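Local coordinates for protein catalase-3 (Neurospora crassa, PDB 4AJ9) that breaks down hydrogen peroxide into water and dioxygen at a heme cofactor, probably guarding the cell against peroxide damage, at residues T213-T218 and S223-W228; S265-S270 and T528-R533; Q475-V480 and V497-E502; V588-G593 and Q615-G620. All blocks are in the same frame, centred on the assembly; numbering follows the deposited sequence.

Contact 1 of 4, residues T213-T218 and S223-W228; sequences TFRLVT and SKLVKW
Phe214 pairs with Val226 and Leu216 with Lys224 as hydrogen-bonded antiparallel pairs, while Arg215–Leu225 and Val217–Ser223 form the non-hydrogen-bonded pairs between, the N-to-C directions of the two short strands 131° apart. The two strands make a beta hairpin in the antiparallel sheet of the catalase heme domain. The bond from Phe214 N to Val226 O (2.9 Å) lies in the carbonyl plane, whereas Val226 N reaches Phe214 O from 44° above it. On one face Phe214, Leu216, Val226 and Trp228 interlock. Val226 CG1 stands between its own backbone N and carbonyl carbon (chi1 66°), a rotation that slots the methyl against Phe214 CB (3.8 Å) and Leu216 CG (3.9 Å). Beyond it, Leu216 CD2 touches the six-membered ring of Trp228, which also packs on strand 131-138. The heme lies about 7 Å from the side chain of Phe214. Arg215 and Leu225 share the other face, their side chains running the same way, and Leu225 CD2 covers one face of the guanidinium; salt bridges to Glu280 and Glu341 hold the charge. At the open end of the hairpin Lys227 folds back, and its NZ donates to Thr213 OG1 (2.9 Å) and to Ile211 O, while that hydroxyl also bonds Leu290 O. A methionine at Lys227 would probably leave Thr213 OG1 and Ile211 O each without this donor. The two aromatic rings are inclined obliquely to each other, and Phe214 CD1 approaches the edge of the indole near its plane, 3.8 Å from Trp228 CD1.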
loop_
_atom_site.group_PDB
_atom_site.type_symbol
_atom_site.label_atom_id
_atom_site.label_comp_id
_atom_site.label_asym_id
_atom_site.label_seq_id
_atom_site.Cartn_x
_atom_site.Cartn_y
_atom_site.Cartn_z
ATOM N N THR C 213 -3.075 6.249 34.618
ATOM C CA THR C 213 -2.122 5.781 35.602
ATOM C C THR C 213 -1.202 4.779 34.909
ATOM O O THR C 213 -1.670 3.850 34.248
ATOM C CB THR C 213 -2.838 5.097 36.778
ATOM O OG1 THR C 213 -3.900 5.943 37.246
ATOM C CG2 THR C 213 -1.847 4.815 37.930
ATOM N N PHE C 214 0.100 5.001 35.043
ATOM C CA PHE C 214 1.115 4.043 34.623
ATOM C C PHE C 214 1.814 3.533 35.873
ATOM O O PHE C 214 1.357 3.800 36.991
ATOM C CB PHE C 214 2.115 4.691 33.664
ATOM C CG PHE C 214 1.535 5.009 32.307
ATOM C CD1 PHE C 214 0.849 6.196 32.097
ATOM C CD2 PHE C 214 1.677 4.123 31.246
ATOM C CE1 PHE C 214 0.315 6.499 30.861
ATOM C CE2 PHE C 214 1.148 4.421 29.990
ATOM C CZ PHE C 214 0.456 5.607 29.801
ATOM N N ARG C 215 2.899 2.786 35.693
ATOM C CA ARG C 215 3.715 2.360 36.823
ATOM C C ARG C 215 5.172 2.752 36.628
ATOM O O ARG C 215 5.732 2.587 35.539
ATOM C CB ARG C 215 3.628 0.841 37.023
ATOM C CG ARG C 215 2.311 0.363 37.616
ATOM C CD ARG C 215 2.217 -1.163 37.655
ATOM N NE ARG C 215 1.190 -1.579 38.612
ATOM C CZ ARG C 215 0.034 -2.143 38.284
ATOM N NH1 ARG C 215 -0.245 -2.397 37.012
ATOM N NH2 ARG C 215 -0.838 -2.468 39.236
ATOM N N LEU C 216 5.786 3.261 37.690
ATOM C CA LEU C 216 7.241 3.382 37.731
ATOM C C LEU C 216 7.748 2.157 38.468
ATOM O O LEU C 216 7.156 1.744 39.466
ATOM C CB LEU C 216 7.685 4.666 38.439
ATOM C CG LEU C 216 7.287 5.981 37.776
ATOM C CD1 LEU C 216 7.911 7.156 38.536
ATOM C CD2 LEU C 216 7.731 5.984 36.307
ATOM N N VAL C 217 8.827 1.565 37.957
ATOM C CA VAL C 217 9.353 0.315 38.486
ATOM C C VAL C 217 10.852 0.451 38.694
ATOM O O VAL C 217 11.576 0.857 37.783
ATOM C CB VAL C 217 9.066 -0.857 37.528
ATOM C CG1 VAL C 217 9.521 -2.188 38.151
ATOM C CG2 VAL C 217 7.586 -0.901 37.194
ATOM N N THR C 218 11.317 0.152 39.905
ATOM C CA THR C 218 12.742 0.247 40.205
ATOM C C THR C 218 13.451 -1.041 39.791
ATOM O O THR C 218 12.798 -2.029 39.465
ATOM C CB THR C 218 12.995 0.471 41.714
ATOM O OG1 THR C 218 12.411 -0.604 42.454
ATOM C CG2 THR C 218 12.396 1.784 42.184
ATOM N N SER C 223 7.182 -1.160 42.560
ATOM C CA SER C 223 6.449 -0.239 41.706
ATOM C C SER C 223 5.656 0.798 42.484
ATOM O O SER C 223 5.296 0.591 43.633
ATOM C CB SER C 223 5.505 -1.007 40.776
ATOM O OG SER C 223 4.518 -1.708 41.514
ATOM N N LYS C 224 5.400 1.922 41.834
ATOM C CA LYS C 224 4.445 2.900 42.316
ATOM C C LYS C 224 3.556 3.232 41.136
ATOM O O LYS C 224 3.998 3.155 39.994
ATOM C CB LYS C 224 5.163 4.159 42.780
ATOM C CG LYS C 224 6.092 3.925 43.970
ATOM C CD LYS C 224 6.692 5.222 44.458
ATOM C CE LYS C 224 7.547 4.988 45.705
ATOM N NZ LYS C 224 6.809 4.180 46.713
ATOM N N LEU C 225 2.314 3.610 41.415
ATOM C CA LEU C 225 1.405 4.080 40.380
ATOM C C LEU C 225 1.739 5.538 40.122
ATOM O O LEU C 225 2.113 6.260 41.048
ATOM C CB LEU C 225 -0.037 3.936 40.854
ATOM C CG LEU C 225 -0.499 2.515 41.205
ATOM C CD1 LEU C 225 -1.891 2.559 41.862
ATOM C CD2 LEU C 225 -0.487 1.628 39.967
ATOM N N VAL C 226 1.638 5.974 38.867
ATOM C CA VAL C 226 2.065 7.326 38.517
ATOM C C VAL C 226 1.116 8.021 37.530
ATOM O O VAL C 226 0.577 7.385 36.627
ATOM C CB VAL C 226 3.510 7.338 37.946
ATOM C CG1 VAL C 226 3.589 6.606 36.609
ATOM C CG2 VAL C 226 4.009 8.753 37.792
ATOM N N LYS C 227 0.923 9.325 37.726
ATOM C CA LYS C 227 0.296 10.193 36.719
ATOM C C LYS C 227 1.358 11.147 36.177
ATOM O O LYS C 227 2.086 11.777 36.958
ATOM C CB LYS C 227 -0.864 11.014 37.314
ATOM C CG LYS C 227 -2.055 10.199 37.823
ATOM C CD LYS C 227 -2.837 9.558 36.682
ATOM C CE LYS C 227 -4.269 9.224 37.106
ATOM N NZ LYS C 227 -4.991 8.390 36.099
ATOM N N TRP C 228 1.448 11.259 34.851
ATOM C CA TRP C 228 2.377 12.201 34.226
ATOM C C TRP C 228 1.712 13.549 34.025
ATOM O O TRP C 228 0.568 13.628 33.534
ATOM C CB TRP C 228 2.837 11.707 32.844
ATOM C CG TRP C 228 3.597 10.430 32.816
ATOM C CD1 TRP C 228 3.170 9.233 32.306
ATOM C CD2 TRP C 228 4.940 10.215 33.272
ATOM N NE1 TRP C 228 4.161 8.290 32.429
ATOM C CE2 TRP C 228 5.259 8.870 33.010
ATOM C CE3 TRP C 228 5.906 11.036 33.863
ATOM C CZ2 TRP C 228 6.497 8.319 33.343
ATOM C CZ3 TRP C 228 7.136 10.488 34.187
ATOM C CH2 TRP C 228 7.421 9.147 33.928
#

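Contact 2 of 4, residues S265-S270 and T528-R533; sequences SGNAPS and TIATLR
Asn267 is the residue through which segment 265-270 meets Ala530 and Thr531 of 528-533, a small surface contact between a loop of the catalase domain and the turn leading into strand 533-537 of the parallel sheet of this long catalase. Ser265 comes first: its OG accepts a nearly straight bond, 173° at the hydrogen, from Asn267 ND2 (2.9 Å), with the hydroxyl almost in the amide plane. Gly266 follows with positive phi in a Schellman motif that ends helix 254-264, its conformation one that glycine alone accepts easily. The chain then delivers Asn267, whose CB sits 3.3 Å from Thr531 CG2, a close fit of one methyl against the root of the amide. The Asn267 and Thr531 side chains run antiparallel alongside one another, and Thr531 CG2 also lies 3.6 Å from Asn267 CG. Asn267 OD1 rests 3.9 Å from Ala530 CB. An alanine here is likely to strip the amide from beside Thr531 CG2 and leave Ser265 OG without its ND2 donor. The opposing segment is shaped by a type II turn from Ile529 to Leu532, closed by Leu532 N on Ile529 O (3.0 Å); Thr531 occupies its third position with positive phi. Just before it, Thr528 OG1 accepts from Ala530 N (3.1 Å) in an ST turn. Past Asn267, Ala268 packs on strand 305-314 and Pro269 on Leu259 and Ile263 of helix 254-264. On the other segment, Ile529 lies on helix 654-667, and Arg533, opening strand 533-537, reaches back in a salt bridge to Asp261 of helix 254-264.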
loop_
_atom_site.group_PDB
_atom_site.type_symbol
_atom_site.label_atom_id
_atom_site.label_comp_id
_atom_site.label_asym_id
_atom_site.label_seq_id
_atom_site.Cartn_x
_atom_site.Cartn_y
_atom_site.Cartn_z
ATOM N N SER C 265 12.645 32.906 17.425
ATOM C CA SER C 265 13.026 34.170 18.049
ATOM C C SER C 265 13.903 33.971 19.285
ATOM O O SER C 265 14.326 34.938 19.924
ATOM C CB SER C 265 11.784 34.986 18.405
ATOM O OG SER C 265 11.042 34.362 19.436
ATOM N N GLY C 266 14.159 32.714 19.623
ATOM C CA GLY C 266 15.026 32.390 20.734
ATOM C C GLY C 266 14.262 32.361 22.040
ATOM O O GLY C 266 14.854 32.408 23.112
ATOM N N ASN C 267 12.939 32.290 21.939
ATOM C CA ASN C 267 12.067 32.221 23.107
ATOM C C ASN C 267 11.482 30.825 23.255
ATOM O O ASN C 267 10.269 30.656 23.292
ATOM C CB ASN C 267 10.934 33.233 22.992
ATOM C CG ASN C 267 11.401 34.659 23.211
ATOM O OD1 ASN C 267 11.556 35.108 24.348
ATOM N ND2 ASN C 267 11.614 35.382 22.125
ATOM N N ALA C 268 12.357 29.829 23.332
ATOM C CA ALA C 268 11.918 28.439 23.411
ATOM C C ALA C 268 10.989 28.231 24.598
ATOM O O ALA C 268 11.260 28.711 25.702
ATOM C CB ALA C 268 13.122 27.520 23.522
ATOM N N PRO C 269 9.882 27.508 24.381
ATOM C CA PRO C 269 8.977 27.236 25.502
ATOM C C PRO C 269 9.474 26.062 26.346
ATOM O O PRO C 269 10.160 25.174 25.819
ATOM C CB PRO C 269 7.664 26.883 24.796
ATOM C CG PRO C 269 8.108 26.251 23.498
ATOM C CD PRO C 269 9.387 26.949 23.107
ATOM N N SER C 270 9.148 26.070 27.640
ATOM C CA SER C 270 9.493 24.973 28.536
ATOM C C SER C 270 8.278 24.448 29.283
ATOM O O SER C 270 7.280 25.151 29.438
ATOM C CB SER C 270 10.563 25.395 29.549
ATOM O OG SER C 270 11.748 25.762 28.880
ATOM N N THR C 528 5.113 35.121 32.591
ATOM C CA THR C 528 5.910 35.937 31.691
ATOM C C THR C 528 5.060 36.443 30.530
ATOM O O THR C 528 4.075 35.808 30.142
ATOM C CB THR C 528 7.123 35.155 31.145
ATOM O OG1 THR C 528 7.883 36.003 30.278
ATOM C CG2 THR C 528 6.677 33.915 30.374
ATOM N N ILE C 529 5.436 37.590 29.981
ATOM C CA ILE C 529 4.753 38.105 28.801
ATOM C C ILE C 529 5.642 38.035 27.554
ATOM O O ILE C 529 5.262 38.506 26.487
ATOM C CB ILE C 529 4.238 39.530 29.023
ATOM C CG1 ILE C 529 5.409 40.490 29.263
ATOM C CG2 ILE C 529 3.236 39.540 30.179
ATOM C CD1 ILE C 529 5.050 41.964 29.055
ATOM N N ALA C 530 6.810 37.413 27.688
ATOM C CA ALA C 530 7.688 37.208 26.543
ATOM C C ALA C 530 6.916 36.575 25.385
ATOM O O ALA C 530 6.066 35.710 25.602
ATOM C CB ALA C 530 8.865 36.335 26.926
ATOM N N THR C 531 7.220 37.025 24.167
ATOM C CA THR C 531 6.586 36.558 22.932
ATOM C C THR C 531 5.169 37.072 22.691
ATOM O O THR C 531 4.677 36.974 21.574
ATOM C CB THR C 531 6.530 35.020 22.819
ATOM O OG1 THR C 531 5.410 34.523 23.572
ATOM C CG2 THR C 531 7.822 34.390 23.317
ATOM N N LEU C 532 4.496 37.588 23.714
ATOM C CA LEU C 532 3.134 38.056 23.496
ATOM C C LEU C 532 3.137 39.216 22.484
ATOM O O LEU C 532 4.142 39.910 22.313
ATOM C CB LEU C 532 2.435 38.438 24.801
ATOM C CG LEU C 532 2.231 37.274 25.778
ATOM C CD1 LEU C 532 1.289 37.676 26.895
ATOM C CD2 LEU C 532 1.719 36.025 25.066
ATOM N N ARG C 533 2.006 39.409 21.820
ATOM C CA ARG C 533 1.958 40.203 20.607
ATOM C C ARG C 533 1.167 41.490 20.796
ATOM O O ARG C 533 0.058 41.480 21.332
ATOM C CB ARG C 533 1.345 39.367 19.472
ATOM C CG ARG C 533 2.207 38.166 19.078
ATOM C CD ARG C 533 1.379 37.018 18.481
ATOM N NE ARG C 533 2.209 35.860 18.133
ATOM C CZ ARG C 533 2.768 35.664 16.940
ATOM N NH1 ARG C 533 2.588 36.551 15.964
ATOM N NH2 ARG C 533 3.509 34.579 16.721
#

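Contact 3 of 4, residues Q475-V480 and V497-E502; sequences QVKKNV and VALGLE
Lys477 and Leu499 bring their CA atoms to 7.8 Å, as do Lys478 and Leu501, where one helix faces the unwinding C-terminal end of the next. These are the consecutive helices 474-487 and 489-499 in the region of the catalase-related immune-responsive family, and the second ends in a Schellman motif at Gly500, whose positive phi turns the chain so that Leu501 points back toward the first helix. The side-chain contact is sparse and runs through the aliphatic part of two lysines. Leu501 CD1 sits 4.1 Å from Lys477 CB and 4.3 Å from Lys478 CG, resting against both. Leu499 CD2 meets Lys477 further along its chain, at CD (4.2 Å). A bend at chi3 (-69°) then carries NZ toward the bridging water. Leu569 of a second subunit also packs on Lys477, and Tyr401 of a third covers Gln475, Val476 and Asn479, so the helix pair helps build the tetramer. The polar link across the pair is a single water: Lys477 NZ donates to it over 2.8 Å, and the water in turn donates to Leu499 O at 2.6 Å, a carbonyl at a helix C-terminus whose partial negative charge probably favours the nearby ammonium.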
loop_
_atom_site.group_PDB
_atom_site.type_symbol
_atom_site.label_atom_id
_atom_site.label_comp_id
_atom_site.label_asym_id
_atom_site.label_seq_id
_atom_site.Cartn_x
_atom_site.Cartn_y
_atom_site.Cartn_z
ATOM N N GLN C 475 -35.282 15.521 21.105
ATOM C CA GLN C 475 -35.043 14.540 22.175
ATOM C C GLN C 475 -33.581 14.517 22.610
ATOM O O GLN C 475 -33.277 14.380 23.798
ATOM C CB GLN C 475 -35.490 13.131 21.779
ATOM C CG GLN C 475 -35.446 12.137 22.943
ATOM C CD GLN C 475 -36.255 12.627 24.135
ATOM O OE1 GLN C 475 -37.351 13.159 23.972
ATOM N NE2 GLN C 475 -35.705 12.476 25.337
ATOM N N VAL C 476 -32.670 14.633 21.645
ATOM C CA VAL C 476 -31.253 14.664 21.976
ATOM C C VAL C 476 -30.943 15.843 22.900
ATOM O O VAL C 476 -30.254 15.680 23.909
ATOM C CB VAL C 476 -30.348 14.660 20.713
ATOM C CG1 VAL C 476 -28.906 14.959 21.090
ATOM C CG2 VAL C 476 -30.455 13.309 19.988
ATOM N N LYS C 477 -31.461 17.029 22.580
ATOM C CA LYS C 477 -31.277 18.173 23.473
ATOM C C LYS C 477 -31.819 17.891 24.877
ATOM O O LYS C 477 -31.203 18.285 25.863
ATOM C CB LYS C 477 -31.876 19.462 22.889
ATOM C CG LYS C 477 -30.966 20.132 21.853
ATOM C CD LYS C 477 -31.606 21.365 21.221
ATOM C CE LYS C 477 -32.783 20.998 20.322
ATOM N NZ LYS C 477 -33.364 22.211 19.667
ATOM N N LYS C 478 -32.963 17.210 24.970
ATOM C CA LYS C 478 -33.543 16.909 26.277
ATOM C C LYS C 478 -32.683 15.902 27.023
ATOM O O LYS C 478 -32.509 15.998 28.239
ATOM C CB LYS C 478 -34.967 16.375 26.145
ATOM C CG LYS C 478 -35.980 17.414 25.708
ATOM C CD LYS C 478 -37.357 16.775 25.586
ATOM C CE LYS C 478 -38.419 17.800 25.213
ATOM N NZ LYS C 478 -39.684 17.130 24.792
ATOM N N ASN C 479 -32.147 14.933 26.284
ATOM C CA ASN C 479 -31.234 13.940 26.850
ATOM C C ASN C 479 -29.991 14.614 27.401
ATOM O O ASN C 479 -29.496 14.255 28.465
ATOM C CB ASN C 479 -30.863 12.894 25.792
ATOM C CG ASN C 479 -32.039 12.041 25.394
ATOM O OD1 ASN C 479 -33.029 11.983 26.110
ATOM N ND2 ASN C 479 -31.937 11.367 24.252
ATOM N N VAL C 480 -29.484 15.598 26.665
ATOM C CA VAL C 480 -28.346 16.383 27.129
ATOM C C VAL C 480 -28.665 17.122 28.437
ATOM O O VAL C 480 -27.887 17.066 29.383
ATOM C CB VAL C 480 -27.868 17.368 26.038
ATOM C CG1 VAL C 480 -26.846 18.339 26.595
ATOM C CG2 VAL C 480 -27.286 16.592 24.860
ATOM N N VAL C 497 -32.079 27.462 29.342
ATOM C CA VAL C 497 -32.587 28.754 28.889
ATOM C C VAL C 497 -32.323 28.948 27.403
ATOM O O VAL C 497 -33.226 29.288 26.642
ATOM C CB VAL C 497 -31.960 29.922 29.656
ATOM C CG1 VAL C 497 -32.313 31.248 28.970
ATOM C CG2 VAL C 497 -32.438 29.923 31.099
ATOM N N ALA C 498 -31.078 28.720 26.997
ATOM C CA ALA C 498 -30.670 28.900 25.603
ATOM C C ALA C 498 -31.449 28.019 24.630
ATOM O O ALA C 498 -31.743 28.426 23.506
ATOM C CB ALA C 498 -29.153 28.651 25.462
ATOM N N LEU C 499 -31.775 26.808 25.070
ATOM C CA LEU C 499 -32.426 25.817 24.224
ATOM C C LEU C 499 -33.949 25.948 24.250
ATOM O O LEU C 499 -34.653 25.218 23.560
ATOM C CB LEU C 499 -32.023 24.419 24.683
ATOM C CG LEU C 499 -30.510 24.206 24.818
ATOM C CD1 LEU C 499 -30.199 22.796 25.299
ATOM C CD2 LEU C 499 -29.826 24.486 23.490
ATOM N N GLY C 500 -34.452 26.869 25.067
ATOM C CA GLY C 500 -35.885 27.085 25.183
ATOM C C GLY C 500 -36.580 25.889 25.792
ATOM O O GLY C 500 -37.714 25.564 25.430
ATOM N N LEU C 501 -35.893 25.225 26.717
ATOM C CA LEU C 501 -36.456 24.055 27.385
ATOM C C LEU C 501 -36.711 24.358 28.855
ATOM O O LEU C 501 -36.131 25.289 29.422
ATOM C CB LEU C 501 -35.519 22.848 27.234
ATOM C CG LEU C 501 -35.348 22.361 25.792
ATOM C CD1 LEU C 501 -34.229 21.327 25.664
ATOM C CD2 LEU C 501 -36.653 21.798 25.255
ATOM N N GLU C 502 -37.582 23.573 29.472
ATOM C CA GLU C 502 -37.946 23.806 30.860
ATOM C C GLU C 502 -36.792 23.478 31.807
ATOM O O GLU C 502 -36.146 22.435 31.684
ATOM C CB GLU C 502 -39.183 22.987 31.226
ATOM C CG GLU C 502 -39.801 23.364 32.562
ATOM C CD GLU C 502 -41.065 22.581 32.853
ATOM O OE1 GLU C 502 -41.426 21.707 32.035
ATOM O OE2 GLU C 502 -41.694 22.838 33.901
HETATM O O HOH W 1 -34.796 23.441 21.736
#

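Contact 4 of 4, residues V588-G593 and Q615-G620; sequences VVVAEG and QILTDG
Val588 and Val590 of the strand face Ile616 and Leu617 of the helix in a beta-alpha-beta unit completed by strand 627-630, part of the parallel sheet of the C-terminal, glutamine-amidotransferase-like domain. The short axes pass 9.0 Å apart, with N-to-C directions at 137°. The buried core is wholly apolar. Val588 CG1, anti to its backbone N (chi1 177°), touches both Leu617 CD1 at 4.0 Å and Ile616 CG2 at 4.1 Å. Leu617 straddles both valines, its CD2 lying 4.0 Å from Val590 CG2 across a roughly perpendicular approach. Packing is closest in backbone terms at Gly620, whose CA comes within 6.3 Å of Val588 CA; a CB there would be tight against Val588 CG2, consistent with a glycine at this position. Just past the strand, Ala591 touches Ser544 and Ala548 of helix 544-557. The far side of helix 615-620 is looser and polar. There Gln615 and Asp619 lie one turn apart, both partly exposed, and Gln615 OE1 pairs with Gln615 NE2 of a second subunit. Within the helix, Gln615 NE2 also donates to Asp619 OD1 at 3.0 Å, coming from 47° out of the carboxylate plane.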
loop_
_atom_site.group_PDB
_atom_site.type_symbol
_atom_site.label_atom_id
_atom_site.label_comp_id
_atom_site.label_asym_id
_atom_site.label_seq_id
_atom_site.Cartn_x
_atom_site.Cartn_y
_atom_site.Cartn_z
ATOM N N VAL C 588 -3.900 45.594 21.927
ATOM C CA VAL C 588 -4.055 46.529 20.816
ATOM C C VAL C 588 -3.862 47.968 21.299
ATOM O O VAL C 588 -4.537 48.418 22.221
ATOM C CB VAL C 588 -5.429 46.387 20.142
ATOM C CG1 VAL C 588 -5.591 47.424 19.038
ATOM C CG2 VAL C 588 -5.583 44.988 19.585
ATOM N N VAL C 589 -2.925 48.682 20.688
ATOM C CA VAL C 589 -2.640 50.047 21.111
ATOM C C VAL C 589 -2.695 51.031 19.947
ATOM O O VAL C 589 -2.026 50.846 18.931
ATOM C CB VAL C 589 -1.272 50.153 21.817
ATOM C CG1 VAL C 589 -1.307 49.421 23.148
ATOM C CG2 VAL C 589 -0.172 49.598 20.931
ATOM N N VAL C 590 -3.503 52.074 20.102
ATOM C CA VAL C 590 -3.607 53.102 19.079
ATOM C C VAL C 590 -2.500 54.121 19.315
ATOM O O VAL C 590 -2.396 54.692 20.402
ATOM C CB VAL C 590 -4.984 53.763 19.086
ATOM C CG1 VAL C 590 -5.182 54.589 17.818
ATOM C CG2 VAL C 590 -6.056 52.698 19.185
ATOM N N ALA C 591 -1.650 54.312 18.309
ATOM C CA ALA C 591 -0.557 55.274 18.405
ATOM C C ALA C 591 -1.103 56.679 18.216
ATOM O O ALA C 591 -2.059 56.880 17.471
ATOM C CB ALA C 591 0.531 54.977 17.364
ATOM N N GLU C 592 -0.504 57.649 18.899
ATOM C CA GLU C 592 -0.995 59.023 18.816
ATOM C C GLU C 592 -1.091 59.480 17.370
ATOM O O GLU C 592 -0.151 59.309 16.596
ATOM C CB GLU C 592 -0.106 59.975 19.607
ATOM C CG GLU C 592 -0.675 61.379 19.688
ATOM C CD GLU C 592 0.009 62.225 20.738
ATOM O OE1 GLU C 592 1.246 62.109 20.881
ATOM O OE2 GLU C 592 -0.697 62.995 21.427
ATOM N N GLY C 593 -2.239 60.048 17.009
ATOM C CA GLY C 593 -2.456 60.547 15.665
ATOM C C GLY C 593 -3.302 59.603 14.833
ATOM O O GLY C 593 -3.945 60.011 13.867
ATOM N N GLN C 615 -12.841 48.191 13.826
ATOM C CA GLN C 615 -13.237 46.809 14.102
ATOM C C GLN C 615 -12.168 46.121 14.944
ATOM O O GLN C 615 -12.480 45.359 15.858
ATOM C CB GLN C 615 -13.468 46.031 12.801
ATOM C CG GLN C 615 -14.129 44.672 13.005
ATOM C CD GLN C 615 -15.514 44.787 13.602
ATOM O OE1 GLN C 615 -16.403 45.411 13.017
ATOM N NE2 GLN C 615 -15.714 44.174 14.771
ATOM N N ILE C 616 -10.908 46.395 14.618
ATOM C CA ILE C 616 -9.775 45.843 15.353
ATOM C C ILE C 616 -9.804 46.271 16.814
ATOM O O ILE C 616 -9.583 45.458 17.718
ATOM C CB ILE C 616 -8.433 46.259 14.718
ATOM C CG1 ILE C 616 -8.276 45.622 13.333
ATOM C CG2 ILE C 616 -7.256 45.820 15.600
ATOM C CD1 ILE C 616 -7.020 46.048 12.595
ATOM N N LEU C 617 -10.068 47.552 17.055
ATOM C CA LEU C 617 -10.085 48.052 18.428
ATOM C C LEU C 617 -11.296 47.503 19.162
ATOM O O LEU C 617 -11.214 47.166 20.343
ATOM C CB LEU C 617 -10.103 49.577 18.455
ATOM C CG LEU C 617 -9.852 50.222 19.819
ATOM C CD1 LEU C 617 -8.536 49.728 20.388
ATOM C CD2 LEU C 617 -9.856 51.753 19.713
ATOM N N THR C 618 -12.419 47.417 18.451
ATOM C CA THR C 618 -13.649 46.871 19.007
ATOM C C THR C 618 -13.485 45.393 19.380
ATOM O O THR C 618 -13.850 44.986 20.491
ATOM C CB THR C 618 -14.840 47.051 18.028
ATOM O OG1 THR C 618 -15.085 48.453 17.821
ATOM C CG2 THR C 618 -16.098 46.397 18.569
ATOM N N ASP C 619 -12.934 44.599 18.462
ATOM C CA ASP C 619 -12.710 43.175 18.716
ATOM C C ASP C 619 -11.796 43.021 19.923
ATOM O O ASP C 619 -12.096 42.275 20.844
ATOM C CB ASP C 619 -12.048 42.479 17.518
ATOM C CG ASP C 619 -12.991 42.290 16.321
ATOM O OD1 ASP C 619 -14.225 42.271 16.501
ATOM O OD2 ASP C 619 -12.479 42.147 15.184
ATOM N N GLY C 620 -10.668 43.720 19.899
ATOM C CA GLY C 620 -9.690 43.632 20.965
ATOM C C GLY C 620 -10.359 43.897 22.297
ATOM O O GLY C 620 -10.181 43.146 23.262
#

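Overall arrangement
From the N terminus the chain first closes contact 1, a hairpin spanning a few residues within the antiparallel sheet of the heme domain. Contact 2 opens at 265-270 and closes the longest loop, more than 250 residues later at 528-533, tying the heme domain to the turn leading into the parallel sheet. Contact 3, joining successive helices, is nested inside that loop and lies across the chain's centre from contact 2, the centres of the two contacts about 43 Å apart. Contact 4 follows in series, between a strand of the parallel sheet and the helix covering it, its nearest atoms about 6 Å from contact 2. Contacts 1 and 4 flank the chain's centre; none cross.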